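Local coordinates for lovastatin nonaketide synthase, polyketide synthase component (Aspergillus terreus, PDB 7CPX), which builds the dihydromonacolin L polyketide from malonyl-CoA, using NADPH as reductant and S-adenosyl-L-methionine as methyl donor, in lovastatin biosynthesis, at residues 558-563 with 650-655; 725-730 with 827-832. The protein carries 2 engineered substitutions. All blocks are in the same frame, centred on the assembly; numbering follows the deposited sequence.

Both contacts lie in the malonyl-CoA:ACP transacylase domain, with their centres about 13 Å apart. Interaction 1 pairs two strands of its five-stranded parallel sheet, and interaction 2 sets a turn of the LovC-binding region against the start of helix 828-838. That helix joins them by packing on the sheet. Phe-828 CZ lies 3.3 Å from Ile-562 CG2, and Phe-828 CD1 is 3.3 Å from Val-653 O. One turn further on, Val-832 CG2 is 3.9 Å from Val-652 CG1. The 650-655 segment enters a GxSxG sequence at Gly-654, consistent with the nucleophile elbow of acyltransferases, and Phe-828 also touches residues of this probable elbow.

Interaction 1. Residues 558-563 with 650-655; sequences SVLGIF and TAVVGH
Val-559 O accepts two bonds from Thr-650: Thr-650 N at 2.6 Å, nearly along the C=O axis, and Thr-650 OG1 at 2.8 Å, from above the carbonyl plane. With OG1 held between its own backbone N and carbonyl carbon (chi1 54°), the threonine hydroxyl can turn back onto the neighbouring strand. Parallel pairing continues with Gly-561 N giving to Thr-650 O and Val-652 N giving to Gly-561 O, the latter at 3.2 Å and nearly straight at 170°. A CA-H...O contact between Leu-560 CA and Thr-650 O lies among these bonds.

On the face carrying Leu-560, Thr-650 and Val-652, the leucine crosses the threonine side chain at about a right angle. Its CB is 3.4 Å from Thr-650 OG1, while its CD1 reaches on to Val-652 CG2 at 3.7 Å. From helix 828-838, Val-836 packs on Leu-560 and Ala-835 on Val-652, while Leu-842 lies against Thr-650. On the other face the Phe-563 ring lies back over Gly-561, whose lack of a side chain makes room for it; Phe-563 CE1 is 3.9 Å from Gly-561 CA. The ring edge meets Val-652 O, and Cys-662 and Ala-665 of helix 657-665 touch the ring.

Backbone bonds and one hydroxyl thus join central strand 558-563 to 648-652 as far as Val-652; beyond, a CA-H...O contact from Gly-654 CA to Phe-563 O remains as the chain enters the probable nucleophile elbow.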
ATOM      1  N   SER A 558      40.095  55.783  -3.225  1.00173.37           N
ATOM      2  CA  SER A 558      41.370  56.418  -2.914  1.00173.37           C
ATOM      3  C   SER A 558      42.415  56.031  -3.956  1.00173.37           C
ATOM      4  O   SER A 558      42.796  54.857  -4.067  1.00173.37           O
ATOM      5  CB  SER A 558      41.831  56.026  -1.513  1.00173.37           C
ATOM      6  OG  SER A 558      41.805  54.621  -1.345  1.00173.37           O
ATOM      7  N   VAL A 559      42.886  57.025  -4.709  1.00178.39           N
ATOM      8  CA  VAL A 559      43.872  56.818  -5.759  1.00178.39           C
ATOM      9  C   VAL A 559      45.066  57.728  -5.512  1.00178.39           C
ATOM     10  O   VAL A 559      44.940  58.820  -4.949  1.00178.39           O
ATOM     11  CB  VAL A 559      43.289  57.078  -7.165  1.00178.39           C
ATOM     12  CG1 VAL A 559      43.027  58.561  -7.367  1.00178.39           C
ATOM     13  CG2 VAL A 559      44.226  56.548  -8.237  1.00178.39           C
ATOM     14  N   LEU A 560      46.232  57.261  -5.943  1.00189.14           N
ATOM     15  CA  LEU A 560      47.472  58.025  -5.899  1.00189.14           C
ATOM     16  C   LEU A 560      47.824  58.452  -7.317  1.00189.14           C
ATOM     17  O   LEU A 560      47.996  57.604  -8.198  1.00189.14           O
ATOM     18  CB  LEU A 560      48.602  57.200  -5.284  1.00189.14           C
ATOM     19  CG  LEU A 560      50.022  57.740  -5.469  1.00189.14           C
ATOM     20  CD1 LEU A 560      50.140  59.154  -4.928  1.00189.14           C
ATOM     21  CD2 LEU A 560      51.032  56.825  -4.798  1.00189.14           C
ATOM     22  N   GLY A 561      47.933  59.759  -7.532  1.00190.32           N
ATOM     23  CA  GLY A 561      48.234  60.280  -8.850  1.00190.32           C
ATOM     24  C   GLY A 561      49.720  60.364  -9.126  1.00190.32           C
ATOM     25  O   GLY A 561      50.400  61.268  -8.631  1.00190.32           O
ATOM     26  N   ILE A 562      50.239  59.424  -9.912  1.00193.56           N
ATOM     27  CA  ILE A 562      51.640  59.406 -10.309  1.00193.56           C
ATOM     28  C   ILE A 562      51.736  60.057 -11.679  1.00193.56           C
ATOM     29  O   ILE A 562      51.160  59.560 -12.650  1.00193.56           O
ATOM     30  CB  ILE A 562      52.191  57.973 -10.335  1.00193.56           C
ATOM     31  CG1 ILE A 562      52.169  57.387  -8.923  1.00193.56           C
ATOM     32  CG2 ILE A 562      53.589  57.948 -10.928  1.00193.56           C
ATOM     33  CD1 ILE A 562      51.150  56.283  -8.741  1.00193.56           C
ATOM     34  N   PHE A 563      52.467  61.162 -11.768  1.00198.33           N
ATOM     35  CA  PHE A 563      52.430  62.023 -12.942  1.00198.33           C
ATOM     36  C   PHE A 563      53.663  61.786 -13.807  1.00198.33           C
ATOM     37  O   PHE A 563      54.797  61.894 -13.328  1.00198.33           O
ATOM     38  CB  PHE A 563      52.323  63.484 -12.511  1.00198.33           C
ATOM     39  CG  PHE A 563      50.972  63.843 -11.973  1.00198.33           C
ATOM     40  CD1 PHE A 563      50.572  63.395 -10.725  1.00198.33           C
ATOM     41  CD2 PHE A 563      50.093  64.610 -12.717  1.00198.33           C
ATOM     42  CE1 PHE A 563      49.326  63.711 -10.227  1.00198.33           C
ATOM     43  CE2 PHE A 563      48.846  64.931 -12.222  1.00198.33           C
ATOM     44  CZ  PHE A 563      48.462  64.479 -10.977  1.00198.33           C
ATOM     45  N   THR A 650      45.293  61.286  -4.081  1.00189.03           N
ATOM     46  CA  THR A 650      46.529  61.626  -3.396  1.00189.03           C
ATOM     47  C   THR A 650      47.600  61.820  -4.460  1.00189.03           C
ATOM     48  O   THR A 650      47.650  61.079  -5.446  1.00189.03           O
ATOM     49  CB  THR A 650      46.953  60.540  -2.398  1.00189.03           C
ATOM     50  OG1 THR A 650      47.017  59.272  -3.061  1.00189.03           O
ATOM     51  CG2 THR A 650      45.965  60.459  -1.244  1.00189.03           C
ATOM     52  N   ALA A 651      48.443  62.832  -4.280  1.00197.37           N
ATOM     53  CA  ALA A 651      49.301  63.305  -5.357  1.00197.37           C
ATOM     54  C   ALA A 651      50.773  63.134  -5.014  1.00197.37           C
ATOM     55  O   ALA A 651      51.213  63.480  -3.914  1.00197.37           O
ATOM     56  CB  ALA A 651      49.016  64.777  -5.673  1.00197.37           C
ATOM     57  N   VAL A 652      51.524  62.597  -5.974  1.00201.99           N
ATOM     58  CA  VAL A 652      52.981  62.556  -5.937  1.00201.99           C
ATOM     59  C   VAL A 652      53.486  63.039  -7.287  1.00201.99           C
ATOM     60  O   VAL A 652      53.005  62.587  -8.331  1.00201.99           O
ATOM     61  CB  VAL A 652      53.516  61.144  -5.630  1.00201.99           C
ATOM     62  CG1 VAL A 652      54.989  61.041  -6.002  1.00201.99           C
ATOM     63  CG2 VAL A 652      53.320  60.813  -4.163  1.00201.99           C
ATOM     64  N   VAL A 653      54.450  63.953  -7.268  1.00206.71           N
ATOM     65  CA  VAL A 653      54.932  64.568  -8.498  1.00206.71           C
ATOM     66  C   VAL A 653      55.918  63.633  -9.181  1.00206.71           C
ATOM     67  O   VAL A 653      56.556  62.784  -8.544  1.00206.71           O
ATOM     68  CB  VAL A 653      55.576  65.942  -8.219  1.00206.71           C
ATOM     69  CG1 VAL A 653      54.684  66.815  -7.330  1.00206.71           C
ATOM     70  CG2 VAL A 653      56.955  65.771  -7.614  1.00206.71           C
ATOM     71  N   GLY A 654      56.048  63.792 -10.496  1.00205.22           N
ATOM     72  CA  GLY A 654      57.046  63.067 -11.256  1.00205.22           C
ATOM     73  C   GLY A 654      58.257  63.928 -11.542  1.00205.22           C
ATOM     74  O   GLY A 654      58.904  64.426 -10.616  1.00205.22           O
ATOM     75  N   HIS A 655      58.571  64.117 -12.821  1.00209.03           N
ATOM     76  CA  HIS A 655      59.668  64.973 -13.240  1.00209.03           C
ATOM     77  C   HIS A 655      59.219  65.840 -14.406  1.00209.03           C
ATOM     78  O   HIS A 655      58.402  65.423 -15.231  1.00209.03           O
ATOM     79  CB  HIS A 655      60.901  64.151 -13.641  1.00209.03           C
ATOM     80  CG  HIS A 655      60.657  63.212 -14.781  1.00209.03           C
ATOM     81  ND1 HIS A 655      60.161  61.938 -14.603  1.00209.03           N
ATOM     82  CD2 HIS A 655      60.843  63.360 -16.114  1.00209.03           C
ATOM     83  CE1 HIS A 655      60.051  61.343 -15.778  1.00209.03           C
ATOM     84  NE2 HIS A 655      60.458  62.184 -16.711  1.00209.03           N
TER

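Interaction 2. Residues 725-730 with 827-832; sequences NSPDSV and LFSHAV
Asn-725 and the first two residues of a type I beta turn, Ser-726 and Pro-727, lie against Phe-828 and Ser-829 in the first turn of helix 828-838. The beta turn belongs to the LovC-binding region of the transacylase domain, and the helix packs on the domain's parallel sheet.

Backbone bonds shape each partner separately. Ser-729 N gives to Ser-726 O at 3.1 Å, closing the turn, and Pro-727 suits its second position because the ring already fixes phi near the required value (-57°). In the helix, Val-832 N bonds to Phe-828 O, and Leu-827 occupies the N-cap position. A backbone bond between Ser-829 and Ser-724 links helix and loop; a weak bond from Thr-861 OG1 to Asn-725 O adds helix 855-865, whose Thr-861 also touches Ser-829.

Contact between the aromatic ring and the backbone comes next. Phe-828 CG, anti to the backbone N (chi1 173°), heads for Ile-562 of the sheet. The ring edge meets Asn-725: Phe-828 CD2 lies 3.1 Å from Asn-725 O, near the ring plane. A polarised C-H rim suits such an oxygen better than the ring face would. One ring face instead receives the CG2 methyl of Val-832, offset toward the rim.

Small side chains permit the remaining close packing. Ser-829 CB lies 3.5 Å from Ser-726 CA, and its slim hydroxyl fits beside the turn: Ser-829 OG is 3.4 Å from Ser-726 CA and 3.3 Å from Pro-727 CD.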
ATOM      1  N   ASN A 725      63.383  56.618  -9.360  1.00210.83           N
ATOM      2  CA  ASN A 725      62.010  56.149  -9.513  1.00210.83           C
ATOM      3  C   ASN A 725      61.648  55.112  -8.457  1.00210.83           C
ATOM      4  O   ASN A 725      60.496  55.061  -8.011  1.00210.83           O
ATOM      5  CB  ASN A 725      61.810  55.569 -10.913  1.00210.83           C
ATOM      6  CG  ASN A 725      62.143  56.563 -12.006  1.00210.83           C
ATOM      7  OD1 ASN A 725      61.832  57.749 -11.900  1.00210.83           O
ATOM      8  ND2 ASN A 725      62.786  56.084 -13.065  1.00210.83           N
ATOM      9  N   SER A 726      62.604  54.286  -8.050  1.00211.61           N
ATOM     10  CA  SER A 726      62.356  53.239  -7.068  1.00211.61           C
ATOM     11  C   SER A 726      63.678  52.903  -6.397  1.00211.61           C
ATOM     12  O   SER A 726      64.745  53.334  -6.856  1.00211.61           O
ATOM     13  CB  SER A 726      61.739  51.993  -7.724  1.00211.61           C
ATOM     14  OG  SER A 726      62.686  51.325  -8.540  1.00211.61           O
ATOM     15  N   PRO A 727      63.646  52.137  -5.303  1.00211.04           N
ATOM     16  CA  PRO A 727      64.910  51.745  -4.662  1.00211.04           C
ATOM     17  C   PRO A 727      65.848  51.010  -5.600  1.00211.04           C
ATOM     18  O   PRO A 727      67.072  51.124  -5.456  1.00211.04           O
ATOM     19  CB  PRO A 727      64.452  50.852  -3.500  1.00211.04           C
ATOM     20  CG  PRO A 727      63.052  51.277  -3.222  1.00211.04           C
ATOM     21  CD  PRO A 727      62.473  51.657  -4.551  1.00211.04           C
ATOM     22  N   ASP A 728      65.312  50.258  -6.559  1.00211.00           N
ATOM     23  CA  ASP A 728      66.115  49.514  -7.517  1.00211.00           C
ATOM     24  C   ASP A 728      66.237  50.212  -8.866  1.00211.00           C
ATOM     25  O   ASP A 728      66.901  49.682  -9.761  1.00211.00           O
ATOM     26  CB  ASP A 728      65.523  48.116  -7.723  1.00211.00           C
ATOM     27  CG  ASP A 728      65.438  47.323  -6.432  1.00211.00           C
ATOM     28  OD1 ASP A 728      66.292  47.534  -5.546  1.00211.00           O
ATOM     29  OD2 ASP A 728      64.515  46.492  -6.305  1.00211.00           O
ATOM     30  N   SER A 729      65.620  51.380  -9.034  1.00213.29           N
ATOM     31  CA  SER A 729      65.625  52.098 -10.302  1.00213.29           C
ATOM     32  C   SER A 729      66.169  53.504 -10.100  1.00213.29           C
ATOM     33  O   SER A 729      65.652  54.262  -9.271  1.00213.29           O
ATOM     34  CB  SER A 729      64.218  52.164 -10.905  1.00213.29           C
ATOM     35  OG  SER A 729      64.236  52.807 -12.167  1.00213.29           O
ATOM     36  N   VAL A 730      67.208  53.845 -10.857  1.00214.74           N
ATOM     37  CA  VAL A 730      67.754  55.196 -10.904  1.00214.74           C
ATOM     38  C   VAL A 730      68.043  55.527 -12.362  1.00214.74           C
ATOM     39  O   VAL A 730      68.664  54.729 -13.072  1.00214.74           O
ATOM     40  CB  VAL A 730      69.026  55.336 -10.043  1.00214.74           C
ATOM     41  CG1 VAL A 730      68.661  55.398  -8.563  1.00214.74           C
ATOM     42  CG2 VAL A 730      69.995  54.188 -10.318  1.00214.74           C
ATOM     43  N   LEU A 827      63.539  62.699  -6.386  1.00210.50           N
ATOM     44  CA  LEU A 827      63.412  61.518  -5.532  1.00210.50           C
ATOM     45  C   LEU A 827      61.979  60.991  -5.577  1.00210.50           C
ATOM     46  O   LEU A 827      61.239  61.007  -4.592  1.00210.50           O
ATOM     47  CB  LEU A 827      63.838  61.847  -4.104  1.00210.50           C
ATOM     48  CG  LEU A 827      65.344  62.004  -3.871  1.00210.50           C
ATOM     49  CD1 LEU A 827      65.881  63.256  -4.551  1.00210.50           C
ATOM     50  CD2 LEU A 827      65.658  62.022  -2.383  1.00210.50           C
ATOM     51  N   PHE A 828      61.595  60.517  -6.764  1.00206.54           N
ATOM     52  CA  PHE A 828      60.239  60.015  -6.962  1.00206.54           C
ATOM     53  C   PHE A 828      59.935  58.862  -6.015  1.00206.54           C
ATOM     54  O   PHE A 828      58.824  58.762  -5.480  1.00206.54           O
ATOM     55  CB  PHE A 828      60.058  59.584  -8.416  1.00206.54           C
ATOM     56  CG  PHE A 828      58.756  58.892  -8.684  1.00206.54           C
ATOM     57  CD1 PHE A 828      57.594  59.623  -8.856  1.00206.54           C
ATOM     58  CD2 PHE A 828      58.695  57.513  -8.770  1.00206.54           C
ATOM     59  CE1 PHE A 828      56.394  58.989  -9.104  1.00206.54           C
ATOM     60  CE2 PHE A 828      57.498  56.872  -9.020  1.00206.54           C
ATOM     61  CZ  PHE A 828      56.347  57.612  -9.186  1.00206.54           C
ATOM     62  N   SER A 829      60.913  57.982  -5.795  1.00208.30           N
ATOM     63  CA  SER A 829      60.704  56.862  -4.883  1.00208.30           C
ATOM     64  C   SER A 829      60.400  57.354  -3.474  1.00208.30           C
ATOM     65  O   SER A 829      59.512  56.818  -2.801  1.00208.30           O
ATOM     66  CB  SER A 829      61.935  55.958  -4.879  1.00208.30           C
ATOM     67  OG  SER A 829      61.722  54.809  -4.078  1.00208.30           O
ATOM     68  N   HIS A 830      61.128  58.370  -3.008  1.00208.84           N
ATOM     69  CA  HIS A 830      60.894  58.890  -1.666  1.00208.84           C
ATOM     70  C   HIS A 830      59.507  59.511  -1.547  1.00208.84           C
ATOM     71  O   HIS A 830      58.824  59.330  -0.533  1.00208.84           O
ATOM     72  CB  HIS A 830      61.973  59.910  -1.304  1.00208.84           C
ATOM     73  CG  HIS A 830      61.963  60.313   0.138  1.00208.84           C
ATOM     74  ND1 HIS A 830      61.880  59.397   1.164  1.00208.84           N
ATOM     75  CD2 HIS A 830      62.029  61.530   0.725  1.00208.84           C
ATOM     76  CE1 HIS A 830      61.894  60.033   2.322  1.00208.84           C
ATOM     77  NE2 HIS A 830      61.984  61.329   2.083  1.00208.84           N
ATOM     78  N   ALA A 831      59.078  60.256  -2.569  1.00206.21           N
ATOM     79  CA  ALA A 831      57.747  60.851  -2.535  1.00206.21           C
ATOM     80  C   ALA A 831      56.666  59.780  -2.530  1.00206.21           C
ATOM     81  O   ALA A 831      55.666  59.898  -1.812  1.00206.21           O
ATOM     82  CB  ALA A 831      57.563  61.794  -3.723  1.00206.21           C
ATOM     83  N   VAL A 832      56.843  58.728  -3.333  1.00203.60           N
ATOM     84  CA  VAL A 832      55.878  57.632  -3.334  1.00203.60           C
ATOM     85  C   VAL A 832      55.838  56.965  -1.967  1.00203.60           C
ATOM     86  O   VAL A 832      54.763  56.639  -1.447  1.00203.60           O
ATOM     87  CB  VAL A 832      56.216  56.620  -4.445  1.00203.60           C
ATOM     88  CG1 VAL A 832      55.324  55.393  -4.337  1.00203.60           C
ATOM     89  CG2 VAL A 832      56.075  57.265  -5.812  1.00203.60           C
TER